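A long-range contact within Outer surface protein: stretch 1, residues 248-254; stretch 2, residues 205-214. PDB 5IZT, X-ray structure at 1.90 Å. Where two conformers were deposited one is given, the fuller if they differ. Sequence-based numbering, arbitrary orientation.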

# COMPACT_ATOMS: atom_id res chain seq x y z
N GLU A 248 0.45 6.41 10.54
CA GLU A 248 0.05 6.48 9.15
C GLU A 248 1.23 6.70 8.21
O GLU A 248 1.27 6.12 7.12
CB GLU A 248 -1.00 7.58 8.94
CG GLU A 248 -1.48 7.61 7.49
CD GLU A 248 -2.95 7.87 7.34
OE1 GLU A 248 -3.30 8.90 6.72
OE2 GLU A 248 -3.76 7.06 7.83
N ARG A 249 2.19 7.56 8.59
CA ARG A 249 3.40 7.65 7.79
C ARG A 249 4.08 6.29 7.66
O ARG A 249 4.65 5.97 6.61
CB ARG A 249 4.39 8.65 8.39
CG ARG A 249 3.85 10.07 8.51
CD ARG A 249 4.97 11.05 8.80
NE ARG A 249 5.59 10.89 10.12
CZ ARG A 249 5.20 11.55 11.20
NH1 ARG A 249 4.17 12.40 11.14
NH2 ARG A 249 5.86 11.40 12.35
N ASN A 250 4.00 5.48 8.70
CA ASN A 250 4.65 4.17 8.60
C ASN A 250 3.93 3.24 7.63
O ASN A 250 4.56 2.29 7.14
CB ASN A 250 4.77 3.55 9.98
CG ASN A 250 6.03 4.01 10.70
OD1 ASN A 250 6.19 5.19 11.00
ND2 ASN A 250 6.93 3.08 10.95
N LYS A 251 2.65 3.49 7.32
CA LYS A 251 2.01 2.70 6.26
C LYS A 251 2.65 3.01 4.91
O LYS A 251 2.78 2.11 4.07
CB LYS A 251 0.51 2.97 6.22
CG LYS A 251 -0.16 2.75 7.58
CD LYS A 251 -1.08 1.59 7.58
CE LYS A 251 -1.68 1.39 8.98
NZ LYS A 251 -1.00 0.27 9.69
N PHE A 252 3.00 4.28 4.66
CA PHE A 252 3.71 4.58 3.42
C PHE A 252 5.09 3.93 3.40
O PHE A 252 5.53 3.41 2.37
CB PHE A 252 3.86 6.10 3.20
CG PHE A 252 4.54 6.42 1.90
CD1 PHE A 252 3.86 6.26 0.69
CD2 PHE A 252 5.87 6.82 1.88
CE1 PHE A 252 4.49 6.52 -0.52
CE2 PHE A 252 6.53 7.09 0.66
CZ PHE A 252 5.83 6.94 -0.54
N TYR A 253 5.79 3.96 4.53
CA TYR A 253 7.10 3.29 4.59
C TYR A 253 6.95 1.79 4.35
O TYR A 253 7.80 1.17 3.70
CB TYR A 253 7.77 3.55 5.94
CG TYR A 253 7.91 5.02 6.27
CD1 TYR A 253 8.03 5.97 5.26
CD2 TYR A 253 7.89 5.47 7.60
CE1 TYR A 253 8.13 7.34 5.56
CE2 TYR A 253 8.00 6.85 7.91
CZ TYR A 253 8.13 7.76 6.89
OH TYR A 253 8.24 9.12 7.18
N ALA A 254 5.88 1.20 4.88
CA ALA A 254 5.63 -0.22 4.69
C ALA A 254 5.32 -0.54 3.23
O ALA A 254 5.71 -1.60 2.72
CB ALA A 254 4.48 -0.68 5.58
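Stretch 2, residues 205-214: RETYDQFKMK

Stretch 1 is a segment of a longer helix that begins before Glu248 and continues past Ala254. Stretch 2 has no regular helix or strand. It packs on the helix through Glu206, just ahead of two successive turns, and through Gln210, Phe211 and Met213 within them. Residues Thr207 to Gln210 form a type I beta turn, closed by Gln210 N to Thr207 O at 2.9 Å. Residues Gln210 to Met213 follow with a type I' turn, closed by Met213 N to Gln210 O at 2.9 Å. Gln210, Phe211 and Lys212 all have positive phi. The backbones stay well apart, and the nearest CA atoms, those of Arg249 and Gln210, are 8.6 Å from each other. Side chains therefore make the contact, which buries 332 Å² in total.

The polar contacts center on Glu206. Its carboxylate lies at the edge of the Arg249 guanidinium, near its plane, and forms a two-pronged salt bridge. Arg249 NE donates to Glu206 OE2 at 2.6 Å, and Arg249 NH2 donates to Glu206 OE1 at 2.9 Å. Tyr253 OH also donates to Glu206 OE2, at 2.7 Å. One carboxylate thus ties together two residues a helical turn apart. Gln210 adds a packing contact, with its OE1 3.4 Å from Arg249 CD and its NE2 over one face of the guanidinium.

The aromatic contact pairs Tyr253 with Phe211. The edge of Phe211 points toward the face of Tyr253 in an offset arrangement. The ring centroids are 5.2 Å apart and the planes meet at 78°. The closest carbons of this contact are Tyr253 CE1 and Phe211 CD2, at 3.6 Å. Tyr253 OH, which bonds to Glu206, also lies at the edge of the Phe211 ring, 3.5 Å from Phe211 CD2.

A further apolar contact lies between Phe252 and Met213. Phe252 CE2 is 4.0 Å from Met213 CE. Met213 SD is 5.2 Å from the centroid of the Phe252 ring and approaches it obliquely.

Internal bonds brace the turns of stretch 2. Phe211 N donates to Thr207 OG1 at 3.0 Å. The Thr207 side chain thereby reaches across the first turn to the backbone beyond it. Asp209 holds Lys212 through a salt bridge, with Lys212 NZ 2.9 Å from Asp209 OD2. A weak hydrogen bond joins Lys212 N to Asp209 OD1 at 3.3 Å. Lys214 N donates to Asp209 O at 3.1 Å. Asp209 and Lys212 do not touch the helix, while Gln210, Phe211 and Met213 direct their CA-to-CB bonds toward it.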

# COMPACT_ATOMS: atom_id res chain seq x y z
N ARG A 205 14.23 3.59 10.85
CA ARG A 205 13.79 4.72 11.64
C ARG A 205 13.55 5.94 10.75
O ARG A 205 14.29 6.18 9.79
CB ARG A 205 14.80 5.07 12.74
CG ARG A 205 14.13 5.60 14.00
CD ARG A 205 15.14 5.94 15.07
NE ARG A 205 14.50 6.29 16.35
CZ ARG A 205 14.14 7.52 16.70
NH1 ARG A 205 14.34 8.54 15.88
NH2 ARG A 205 13.57 7.72 17.89
N GLU A 206 12.49 6.67 11.07
CA GLU A 206 12.12 7.87 10.32
C GLU A 206 13.06 9.04 10.64
O GLU A 206 13.34 9.32 11.81
CB GLU A 206 10.67 8.21 10.67
CG GLU A 206 10.15 9.55 10.26
CD GLU A 206 8.70 9.72 10.66
OE1 GLU A 206 8.42 10.06 11.84
OE2 GLU A 206 7.83 9.53 9.81
N THR A 207 13.54 9.73 9.61
CA THR A 207 14.38 10.90 9.82
C THR A 207 13.56 12.09 10.31
O THR A 207 12.33 12.12 10.19
CB THR A 207 15.11 11.28 8.54
OG1 THR A 207 14.14 11.51 7.50
CG2 THR A 207 16.06 10.17 8.11
N TYR A 208 14.25 13.09 10.85
CA TYR A 208 13.52 14.21 11.43
C TYR A 208 12.68 14.93 10.38
O TYR A 208 11.54 15.33 10.65
CB TYR A 208 14.47 15.20 12.11
CG TYR A 208 13.69 16.30 12.80
CD1 TYR A 208 13.13 16.08 14.06
CD2 TYR A 208 13.47 17.52 12.19
CE1 TYR A 208 12.40 17.06 14.70
CE2 TYR A 208 12.73 18.51 12.82
CZ TYR A 208 12.20 18.27 14.07
OH TYR A 208 11.47 19.25 14.71
N ASP A 209 13.22 15.12 9.17
CA ASP A 209 12.45 15.78 8.13
C ASP A 209 11.50 14.83 7.38
O ASP A 209 11.00 15.19 6.31
CB ASP A 209 13.39 16.52 7.15
CG ASP A 209 14.26 15.59 6.29
OD1 ASP A 209 14.03 14.37 6.24
OD2 ASP A 209 15.20 16.10 5.64
N GLN A 210 11.25 13.63 7.93
CA GLN A 210 10.34 12.63 7.35
C GLN A 210 10.63 12.42 5.86
O GLN A 210 9.74 12.45 5.01
CB GLN A 210 8.87 13.01 7.59
CG GLN A 210 8.57 13.26 9.08
CD GLN A 210 7.25 14.01 9.34
OE1 GLN A 210 6.41 14.15 8.45
NE2 GLN A 210 7.09 14.50 10.56
N PHE A 211 11.92 12.22 5.55
CA PHE A 211 12.40 11.94 4.19
C PHE A 211 11.95 13.02 3.20
O PHE A 211 11.47 12.72 2.10
CB PHE A 211 11.95 10.55 3.74
CG PHE A 211 12.33 9.45 4.70
CD1 PHE A 211 13.63 8.97 4.75
CD2 PHE A 211 11.39 8.92 5.58
CE1 PHE A 211 14.00 7.97 5.67
CE2 PHE A 211 11.74 7.93 6.49
CZ PHE A 211 13.05 7.45 6.54
N LYS A 212 12.12 14.28 3.61
CA LYS A 212 11.78 15.50 2.86
C LYS A 212 10.28 15.66 2.66
O LYS A 212 9.85 16.53 1.89
CB LYS A 212 12.49 15.56 1.50
CG LYS A 212 14.00 15.28 1.56
CD LYS A 212 14.80 16.47 2.04
CE LYS A 212 16.28 16.11 2.19
NZ LYS A 212 16.53 15.10 3.28
N MET A 213 9.46 14.84 3.33
CA MET A 213 8.02 14.97 3.20
C MET A 213 7.36 15.64 4.40
O MET A 213 6.17 15.98 4.32
CB MET A 213 7.41 13.59 2.95
CG MET A 213 7.78 13.09 1.53
SD MET A 213 7.12 11.48 1.10
CE MET A 213 8.21 10.45 2.12
N LYS A 214 8.10 15.90 5.49
CA LYS A 214 7.53 16.68 6.60
C LYS A 214 7.03 18.03 6.11
O LYS A 214 5.96 18.48 6.51
CB LYS A 214 8.56 16.90 7.71
CG LYS A 214 7.99 17.71 8.90
CD LYS A 214 8.99 17.82 10.06
CE LYS A 214 10.08 18.88 9.81
NZ LYS A 214 9.56 20.28 9.84